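Local coordinates for protein putative sortase (Streptococcus pneumoniae, PDB 2W1J) that probably acts as a class C sortase, a transpeptidase that links pilin subunits covalently during assembly of the pneumococcal pilus fibre, at residues 72-77 / 127-132; 94-99 / 109-114; 147-152 / 187-192. One frame throughout, in Å; residues are numbered along the deposited sequence. Where two conformers were deposited one is given.

Interaction 1 (72-77 / 127-132); sequences PVIDVD and LTKLKV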
loop_
_atom_site.group_PDB
_atom_site.type_symbol
_atom_site.label_atom_id
_atom_site.label_comp_id
_atom_site.label_asym_id
_atom_site.label_seq_id
_atom_site.Cartn_x
_atom_site.Cartn_y
_atom_site.Cartn_z
ATOM N N PRO A 72 11.837 -2.580 -7.351
ATOM C CA PRO A 72 13.124 -2.321 -7.998
ATOM C C PRO A 72 13.091 -2.420 -9.523
ATOM O O PRO A 72 13.756 -1.638 -10.204
ATOM C CB PRO A 72 14.030 -3.398 -7.389
ATOM C CG PRO A 72 13.464 -3.617 -6.032
ATOM C CD PRO A 72 11.973 -3.511 -6.217
ATOM N N VAL A 73 12.320 -3.344 -10.079
ATOM C CA VAL A 73 12.403 -3.598 -11.510
ATOM C C VAL A 73 11.894 -2.403 -12.330
ATOM O O VAL A 73 12.277 -2.241 -13.485
ATOM C CB VAL A 73 11.698 -4.930 -11.879
ATOM C CG1 VAL A 73 10.190 -4.830 -11.693
ATOM C CG2 VAL A 73 12.066 -5.386 -13.276
ATOM N N ILE A 74 11.040 -1.562 -11.741
ATOM C CA ILE A 74 10.596 -0.329 -12.400
ATOM C C ILE A 74 11.060 0.928 -11.659
ATOM O O ILE A 74 10.532 2.023 -11.868
ATOM C CB ILE A 74 9.065 -0.290 -12.602
ATOM C CG1 ILE A 74 8.323 -0.538 -11.286
ATOM C CG2 ILE A 74 8.652 -1.306 -13.669
ATOM C CD1 ILE A 74 6.821 -0.278 -11.386
ATOM N N ASP A 75 12.080 0.783 -10.820
ATOM C CA ASP A 75 12.693 1.944 -10.172
ATOM C C ASP A 75 11.692 2.786 -9.392
ATOM O O ASP A 75 11.736 4.024 -9.444
ATOM C CB ASP A 75 13.429 2.811 -11.199
ATOM C CG ASP A 75 14.470 2.027 -11.954
ATOM O OD1 ASP A 75 15.340 1.433 -11.289
ATOM O OD2 ASP A 75 14.397 1.968 -13.198
ATOM N N VAL A 76 10.803 2.120 -8.664
ATOM C CA VAL A 76 9.827 2.815 -7.834
ATOM C C VAL A 76 10.183 2.663 -6.358
ATOM O O VAL A 76 10.546 1.575 -5.907
ATOM C CB VAL A 76 8.413 2.257 -8.081
ATOM C CG1 VAL A 76 7.452 2.716 -7.001
ATOM C CG2 VAL A 76 7.925 2.658 -9.450
ATOM N N ASP A 77 10.131 3.758 -5.609
ATOM C CA ASP A 77 10.198 3.674 -4.156
ATOM C C ASP A 77 9.360 4.833 -3.654
ATOM O O ASP A 77 9.774 5.993 -3.741
ATOM C CB ASP A 77 11.638 3.743 -3.636
ATOM C CG ASP A 77 11.797 3.113 -2.250
ATOM O OD1 ASP A 77 10.787 2.691 -1.635
ATOM O OD2 ASP A 77 12.946 3.038 -1.768
ATOM N N LEU A 127 3.359 0.550 -13.528
ATOM C CA LEU A 127 2.794 -0.704 -13.025
ATOM C C LEU A 127 2.424 -1.649 -14.165
ATOM O O LEU A 127 2.459 -2.870 -13.992
ATOM C CB LEU A 127 1.560 -0.434 -12.167
ATOM C CG LEU A 127 1.514 -1.093 -10.793
ATOM C CD1 LEU A 127 2.744 -0.804 -9.925
ATOM C CD2 LEU A 127 0.234 -0.694 -10.062
ATOM N N THR A 128 2.092 -1.092 -15.331
ATOM C CA THR A 128 1.735 -1.912 -16.488
ATOM C C THR A 128 2.909 -2.736 -17.007
ATOM O O THR A 128 2.711 -3.650 -17.815
ATOM C CB THR A 128 1.208 -1.061 -17.663
ATOM O OG1 THR A 128 2.162 -0.035 -17.968
ATOM C CG2 THR A 128 -0.138 -0.434 -17.302
ATOM N N LYS A 129 4.123 -2.385 -16.600
ATOM C CA LYS A 129 5.310 -3.129 -17.009
ATOM C C LYS A 129 5.547 -4.369 -16.155
ATOM O O LYS A 129 6.331 -5.240 -16.530
ATOM C CB LYS A 129 6.567 -2.253 -16.950
ATOM C CG LYS A 129 6.568 -1.105 -17.951
ATOM C CD LYS A 129 7.832 -0.247 -17.877
ATOM C CE LYS A 129 9.077 -1.010 -18.288
ATOM N NZ LYS A 129 10.275 -0.116 -18.262
ATOM N N LEU A 130 4.912 -4.440 -14.986
ATOM C CA LEU A 130 5.159 -5.541 -14.070
ATOM C C LEU A 130 4.605 -6.848 -14.600
ATOM O O LEU A 130 3.517 -6.900 -15.186
ATOM C CB LEU A 130 4.561 -5.242 -12.697
ATOM C CG LEU A 130 5.216 -4.076 -11.971
ATOM C CD1 LEU A 130 4.535 -3.893 -10.623
ATOM C CD2 LEU A 130 6.726 -4.284 -11.828
ATOM N N LYS A 131 5.366 -7.908 -14.354
ATOM C CA LYS A 131 5.024 -9.248 -14.815
ATOM C C LYS A 131 4.857 -10.166 -13.621
ATOM O O LYS A 131 5.472 -9.951 -12.573
ATOM C CB LYS A 131 6.138 -9.803 -15.696
ATOM C CG LYS A 131 6.354 -9.000 -16.970
ATOM C CD LYS A 131 7.386 -9.653 -17.871
ATOM C CE LYS A 131 6.802 -10.872 -18.578
ATOM N NZ LYS A 131 7.723 -11.444 -19.617
ATOM N N VAL A 132 4.050 -11.208 -13.775
ATOM C CA VAL A 132 4.019 -12.245 -12.761
ATOM C C VAL A 132 5.460 -12.701 -12.492
ATOM O O VAL A 132 6.289 -12.785 -13.406
ATOM C CB VAL A 132 3.114 -13.421 -13.174
ATOM C CG1 VAL A 132 1.664 -12.973 -13.222
ATOM C CG2 VAL A 132 3.561 -14.032 -14.508
#
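Ile74 packs against Leu127, Lys129 and Leu130 and is the main apolar link between the two segments. The CB of Ile74 points toward 127-132. Ile74 CG2 lies 4.0 Å from both Lys129 CB and Leu130 CD2. The other branch starts at CG1, between the backbone N and the carbonyl carbon (chi1 53°). Ile74 CG1 is 4.1 Å from Leu130 CD2. The chain then runs on extended (chi2 170°). Its tip, Ile74 CD1, stays 4.0 Å from Leu130 CD2 and approaches Leu127 N at 4.2 Å. The Leu127 side chain sits a little farther off, with its CD1 4.4 Å from Ile74 CD1. The side chains of Ile74 and Leu130 cross at about a right angle, and Leu130 CD2 lies against CG1, CG2 and CD1 of Ile74.

Ile74 belongs to the connection between strands 65-71 and 76-82 of the sortase beta-barrel. Where the connection enters strand 76-82, Asp75 and Val76 both face Ile71, a G1 beta bulge. The other segment is a short 3-10 turn that runs into a loop. Leu127 and Leu130 also touch Ile71 of strand 65-71 and Val189 of strand 185-194.

Val73 extends the patch toward the surface. Its CG1 touches Leu130 CD2 at 3.5 Å, a close methyl-to-methyl contact. No hydrogen bond joins the two segments. Each folds on itself instead: Asp75 N bonds to Pro72 O at 3.0 Å, and Leu130 N bonds to Leu127 O. Beyond this contact, Asp75 O accepts a hydrogen bond from Lys122 NZ.

Interaction 2 (94-99 / 109-114); sequences GHLEGT and HAVITA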
loop_
_atom_site.group_PDB
_atom_site.type_symbol
_atom_site.label_atom_id
_atom_site.label_comp_id
_atom_site.label_asym_id
_atom_site.label_seq_id
_atom_site.Cartn_x
_atom_site.Cartn_y
_atom_site.Cartn_z
ATOM N N GLY A 94 -1.073 5.874 -1.224
ATOM C CA GLY A 94 -2.018 5.866 -0.113
ATOM C C GLY A 94 -2.491 4.465 0.209
ATOM O O GLY A 94 -2.751 3.656 -0.678
ATOM N N HIS A 95 -2.619 4.169 1.492
ATOM C CA HIS A 95 -3.175 2.897 1.916
ATOM C C HIS A 95 -4.700 2.960 1.847
ATOM O O HIS A 95 -5.312 3.907 2.352
ATOM C CB HIS A 95 -2.720 2.600 3.339
ATOM C CG HIS A 95 -3.378 1.399 3.927
ATOM N ND1 HIS A 95 -4.446 1.486 4.795
ATOM C CD2 HIS A 95 -3.145 0.078 3.737
ATOM C CE1 HIS A 95 -4.841 0.267 5.116
ATOM N NE2 HIS A 95 -4.072 -0.603 4.485
ATOM N N LEU A 96 -5.311 1.955 1.227
ATOM C CA LEU A 96 -6.758 1.911 1.081
ATOM C C LEU A 96 -7.444 1.522 2.388
ATOM O O LEU A 96 -7.363 0.379 2.843
ATOM C CB LEU A 96 -7.150 0.951 -0.041
ATOM C CG LEU A 96 -8.617 0.937 -0.497
ATOM C CD1 LEU A 96 -9.078 2.307 -0.970
ATOM C CD2 LEU A 96 -8.820 -0.092 -1.596
ATOM N N GLU A 97 -8.129 2.480 3.002
ATOM C CA GLU A 97 -8.786 2.221 4.276
ATOM C C GLU A 97 -9.853 1.147 4.109
ATOM O O GLU A 97 -10.565 1.119 3.104
ATOM C CB GLU A 97 -9.383 3.509 4.854
ATOM C CG GLU A 97 -9.923 3.338 6.273
ATOM C CD GLU A 97 -10.281 4.650 6.956
ATOM O OE1 GLU A 97 -10.233 5.712 6.296
ATOM O OE2 GLU A 97 -10.614 4.613 8.164
ATOM N N GLY A 98 -9.935 0.242 5.081
ATOM C CA GLY A 98 -10.784 -0.934 4.962
ATOM C C GLY A 98 -9.985 -2.181 4.626
ATOM O O GLY A 98 -10.488 -3.288 4.782
ATOM N N THR A 99 -8.746 -2.010 4.159
ATOM C CA THR A 99 -7.859 -3.145 3.899
ATOM C C THR A 99 -6.845 -3.293 5.037
ATOM O O THR A 99 -6.706 -2.406 5.879
ATOM C CB THR A 99 -7.169 -3.058 2.507
ATOM O OG1 THR A 99 -6.114 -2.081 2.500
ATOM C CG2 THR A 99 -8.200 -2.745 1.422
ATOM N N HIS A 109 -4.647 -8.799 3.669
ATOM C CA HIS A 109 -4.599 -8.229 2.311
ATOM C C HIS A 109 -4.601 -6.711 2.411
ATOM O O HIS A 109 -5.628 -6.089 2.700
ATOM C CB HIS A 109 -5.776 -8.707 1.464
ATOM C CG HIS A 109 -5.648 -8.389 0.003
ATOM N ND1 HIS A 109 -6.564 -8.829 -0.927
ATOM C CD2 HIS A 109 -4.697 -7.720 -0.698
ATOM C CE1 HIS A 109 -6.203 -8.418 -2.132
ATOM N NE2 HIS A 109 -5.067 -7.754 -2.021
ATOM N N ALA A 110 -3.426 -6.129 2.207
ATOM C CA ALA A 110 -3.253 -4.685 2.198
ATOM C C ALA A 110 -3.283 -4.186 0.764
ATOM O O ALA A 110 -2.719 -4.824 -0.124
ATOM C CB ALA A 110 -1.921 -4.312 2.846
ATOM N N VAL A 111 -3.913 -3.032 0.555
ATOM C CA VAL A 111 -3.977 -2.433 -0.777
ATOM C C VAL A 111 -3.327 -1.058 -0.735
ATOM O O VAL A 111 -3.617 -0.244 0.146
ATOM C CB VAL A 111 -5.420 -2.360 -1.298
ATOM C CG1 VAL A 111 -5.463 -1.694 -2.672
ATOM C CG2 VAL A 111 -6.040 -3.758 -1.351
ATOM N N ILE A 112 -2.398 -0.836 -1.660
ATOM C CA ILE A 112 -1.598 0.382 -1.734
ATOM C C ILE A 112 -1.862 1.019 -3.100
ATOM O O ILE A 112 -1.758 0.345 -4.123
ATOM C CB ILE A 112 -0.090 0.084 -1.548
ATOM C CG1 ILE A 112 0.172 -0.566 -0.181
ATOM C CG2 ILE A 112 0.737 1.370 -1.721
ATOM C CD1 ILE A 112 1.611 -0.965 0.037
ATOM N N THR A 113 -2.225 2.300 -3.089
ATOM C CA THR A 113 -2.786 3.011 -4.237
ATOM C C THR A 113 -1.871 4.148 -4.685
ATOM O O THR A 113 -1.330 4.859 -3.840
ATOM C CB THR A 113 -4.093 3.683 -3.784
ATOM O OG1 THR A 113 -4.902 2.742 -3.067
ATOM C CG2 THR A 113 -4.861 4.259 -4.959
ATOM N N ALA A 114 -1.737 4.357 -5.991
ATOM C CA ALA A 114 -1.046 5.554 -6.470
ATOM C C ALA A 114 -1.460 5.867 -7.900
ATOM O O ALA A 114 -2.033 5.014 -8.593
ATOM C CB ALA A 114 0.480 5.401 -6.361
#
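Thr99 and Val111 cross at about a right angle, and the threonine hydroxyl joins the two segments. With chi1 at 75°, OG1 lies between the backbone N and the carbonyl carbon. Thr99 OG1 accepts from Val111 N at 3.1 Å and donates to Leu96 O at 2.8 Å, meeting a lone pair of that carbonyl in its plane. Thr99 CG2 turns instead to Val111 CG2, 3.7 Å away.

Leu96 lies beside Val111 and points the same way. Leu96 CD2 reaches Val111 CG1 at 3.9 Å. Their backbones are joined by a nearly straight bond from Leu96 N to Val111 O (178°). The His95 ring passes the same carbonyl obliquely, with CD2 3.6 Å from Val111 O. Its nitrogens bond outside the segments, ND1 to Tyr56 OH and NE2 to Ser100 O.

Gly94 and Thr113 form an antiparallel hydrogen-bonded pair, 2.8 Å from Gly94 N to Thr113 O and from Thr113 N to Gly94 O. The Thr113 hydroxyl adds a weak bond to Gly94 O.

A type II beta turn, Leu96 to Thr99, carries the chain off strand 93-95. Leu96 O takes Thr99 N and Thr99 OG1, and this hydroxyl continues the link to strand 108-113 of the sortase beta-barrel.

Interaction 3 (147-152 / 187-192); sequences YQVDQV and LLVRGH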
loop_
_atom_site.group_PDB
_atom_site.type_symbol
_atom_site.label_atom_id
_atom_site.label_comp_id
_atom_site.label_asym_id
_atom_site.label_seq_id
_atom_site.Cartn_x
_atom_site.Cartn_y
_atom_site.Cartn_z
ATOM N N TYR A 147 7.180 -9.530 -1.517
ATOM C CA TYR A 147 6.013 -10.055 -2.215
ATOM C C TYR A 147 6.379 -10.403 -3.653
ATOM O O TYR A 147 7.254 -9.756 -4.247
ATOM C CB TYR A 147 4.859 -9.033 -2.179
ATOM C CG TYR A 147 4.252 -8.928 -0.801
ATOM C CD1 TYR A 147 4.832 -8.138 0.190
ATOM C CD2 TYR A 147 3.130 -9.690 -0.467
ATOM C CE1 TYR A 147 4.292 -8.103 1.478
ATOM C CE2 TYR A 147 2.597 -9.674 0.818
ATOM C CZ TYR A 147 3.176 -8.870 1.783
ATOM O OH TYR A 147 2.664 -8.841 3.066
ATOM N N GLN A 148 5.696 -11.393 -4.214
ATOM C CA GLN A 148 5.937 -11.816 -5.588
ATOM C C GLN A 148 4.623 -11.754 -6.361
ATOM O O GLN A 148 3.623 -12.341 -5.947
ATOM C CB GLN A 148 6.511 -13.225 -5.597
ATOM C CG GLN A 148 6.777 -13.784 -6.983
ATOM C CD GLN A 148 7.333 -15.191 -6.894
ATOM O OE1 GLN A 148 8.200 -15.474 -6.073
ATOM N NE2 GLN A 148 6.806 -16.093 -7.714
ATOM N N VAL A 149 4.627 -11.021 -7.469
ATOM C CA VAL A 149 3.407 -10.839 -8.254
ATOM C C VAL A 149 2.900 -12.186 -8.746
ATOM O O VAL A 149 3.642 -12.963 -9.364
ATOM C CB VAL A 149 3.661 -9.905 -9.447
ATOM C CG1 VAL A 149 2.396 -9.792 -10.302
ATOM C CG2 VAL A 149 4.142 -8.552 -8.949
ATOM N N ASP A 150 1.622 -12.459 -8.500
ATOM C CA ASP A 150 0.985 -13.681 -9.005
ATOM C C ASP A 150 -0.270 -13.467 -9.842
ATOM O O ASP A 150 -0.763 -14.409 -10.450
ATOM C CB ASP A 150 0.702 -14.684 -7.871
ATOM C CG ASP A 150 -0.566 -14.352 -7.078
ATOM O OD1 ASP A 150 -0.946 -13.191 -7.000
ATOM O OD2 ASP A 150 -1.210 -15.278 -6.520
ATOM N N GLN A 151 -0.780 -12.238 -9.898
ATOM C CA GLN A 151 -2.026 -11.979 -10.627
ATOM C C GLN A 151 -2.088 -10.502 -10.958
ATOM O O GLN A 151 -1.873 -9.666 -10.081
ATOM C CB GLN A 151 -3.251 -12.373 -9.805
ATOM C CG GLN A 151 -4.585 -12.087 -10.504
ATOM C CD GLN A 151 -5.772 -12.554 -9.682
ATOM O OE1 GLN A 151 -6.170 -13.720 -9.740
ATOM N NE2 GLN A 151 -6.349 -11.643 -8.903
ATOM N N VAL A 152 -2.340 -10.191 -12.226
ATOM C CA VAL A 152 -2.564 -8.820 -12.668
ATOM C C VAL A 152 -3.923 -8.811 -13.341
ATOM O O VAL A 152 -4.203 -9.654 -14.195
ATOM C CB VAL A 152 -1.481 -8.367 -13.653
ATOM C CG1 VAL A 152 -1.786 -6.956 -14.152
ATOM C CG2 VAL A 152 -0.097 -8.436 -12.986
ATOM N N LEU A 187 -6.212 -1.042 -12.540
ATOM C CA LEU A 187 -5.240 -2.120 -12.671
ATOM C C LEU A 187 -4.847 -2.576 -11.274
ATOM O O LEU A 187 -4.494 -1.745 -10.421
ATOM C CB LEU A 187 -3.999 -1.599 -13.402
ATOM C CG LEU A 187 -2.860 -2.596 -13.623
ATOM C CD1 LEU A 187 -3.291 -3.657 -14.601
ATOM C CD2 LEU A 187 -1.603 -1.894 -14.132
ATOM N N LEU A 188 -4.899 -3.886 -11.058
ATOM C CA LEU A 188 -4.560 -4.507 -9.783
ATOM C C LEU A 188 -3.379 -5.430 -9.995
ATOM O O LEU A 188 -3.494 -6.406 -10.746
ATOM C CB LEU A 188 -5.714 -5.373 -9.283
ATOM C CG LEU A 188 -7.044 -4.720 -8.950
ATOM C CD1 LEU A 188 -7.972 -5.690 -8.257
ATOM C CD2 LEU A 188 -6.871 -3.471 -8.155
ATOM N N VAL A 189 -2.269 -5.148 -9.329
ATOM C CA VAL A 189 -1.109 -6.019 -9.385
ATOM C C VAL A 189 -0.989 -6.651 -8.005
ATOM O O VAL A 189 -0.649 -5.966 -7.040
ATOM C CB VAL A 189 0.155 -5.229 -9.755
ATOM C CG1 VAL A 189 1.385 -6.120 -9.642
ATOM C CG2 VAL A 189 0.023 -4.658 -11.175
ATOM N N ARG A 190 -1.312 -7.937 -7.911
ATOM C CA ARG A 190 -1.334 -8.636 -6.629
ATOM C C ARG A 190 -0.071 -9.454 -6.455
ATOM O O ARG A 190 0.304 -10.212 -7.354
ATOM C CB ARG A 190 -2.540 -9.579 -6.543
ATOM C CG ARG A 190 -2.704 -10.215 -5.174
ATOM C CD ARG A 190 -3.865 -11.188 -5.168
ATOM N NE ARG A 190 -3.557 -12.407 -5.900
ATOM C CZ ARG A 190 -4.417 -13.398 -6.091
ATOM N NH1 ARG A 190 -5.680 -13.267 -5.695
ATOM N NH2 ARG A 190 -4.033 -14.496 -6.731
ATOM N N GLY A 191 0.551 -9.342 -5.282
ATOM C CA GLY A 191 1.657 -10.227 -4.905
ATOM C C GLY A 191 1.335 -11.025 -3.655
ATOM O O GLY A 191 0.599 -10.544 -2.797
ATOM N N HIS A 192 1.878 -12.242 -3.572
ATOM C CA HIS A 192 1.825 -13.014 -2.330
ATOM C C HIS A 192 3.142 -12.904 -1.590
ATOM O O HIS A 192 4.205 -12.754 -2.191
ATOM C CB HIS A 192 1.444 -14.489 -2.554
ATOM C CG HIS A 192 2.374 -15.238 -3.452
ATOM N ND1 HIS A 192 3.622 -15.687 -3.070
ATOM C CD2 HIS A 192 2.208 -15.643 -4.730
ATOM C CE1 HIS A 192 4.191 -16.323 -4.083
ATOM N NE2 HIS A 192 3.351 -16.306 -5.104
#
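Arg190 grips Asp150 side-on with two nitrogens. Arg190 NE donates to OD1 of Asp150 at 2.9 Å, in the guanidinium plane and on the syn lone pair. Arg190 NH2 donates to Asp150 OD2, also at 2.9 Å, but this nitrogen sits 33° out of the carboxylate plane. The carboxylate and guanidinium planes are 35° apart, so the salt bridge is twisted. Arg190 is bent at chi3, which brings the guanidinium across to the acid. Over one face of the guanidinium lies the Gln151 amide, stacked with the planes 24° apart and NE2 3.7 Å from Arg190 NH1. Arg190 also makes a cation-pi contact with Tyr171.

Asp150 and Gln151 both face Arg190, a classic beta bulge. Arg190 O takes a good bond from Asp150 N at 2.8 Å and a weak one from Gln151 N. Gln151 O accepts from Arg190 N in return. Beyond the bulge, Gln148 and His192 exchange two backbone bonds. In the next pair Gly191 faces Val149, with their CA atoms 3.8 Å apart. The His192 ring lays one face over Gln148 O, and its CD2 touches Asp150 CB at 3.6 Å.

Gln148, His192, Gln151 and Arg190 point to one face of the sheet; Val152 and Val189 point to the opposite one. Val149 CG2 meets Val189 CG1 at 3.7 Å, and Val152 CG1 meets Leu187 CD1.

Strand 185-194 runs between strands 144-155 and 170-178. Tyr147 reaches Val172 of the latter, and its OH bonds to Asp170. On the far side of 144-155 comes strand 135-139, whose Phe136 is touched by Val149.

How the interactions relate
From the N terminus, residues 72-77, which connect strand 65-71 to strand 76-82 and enter the latter, come first. Interaction 1 closes when the chain returns at 127-132. Interaction 2 is nested inside this loop: 94-99 pairs with 109-114 after a short excursion. Interaction 3 follows in series and closes a later loop, from 147-152 to 187-192. None of the loops cross. All three reach the same sheet. Interactions 1 and 3 are in contact: Thr128 packs on Leu187, and Lys131 and Val132 on Val149. The loop before strand 135-139 thus packs on the strand pair 144-155 and 185-194. Interaction 2 touches neither; its nearest atoms are about 6 Å from interaction 1 and about 5 Å from interaction 3.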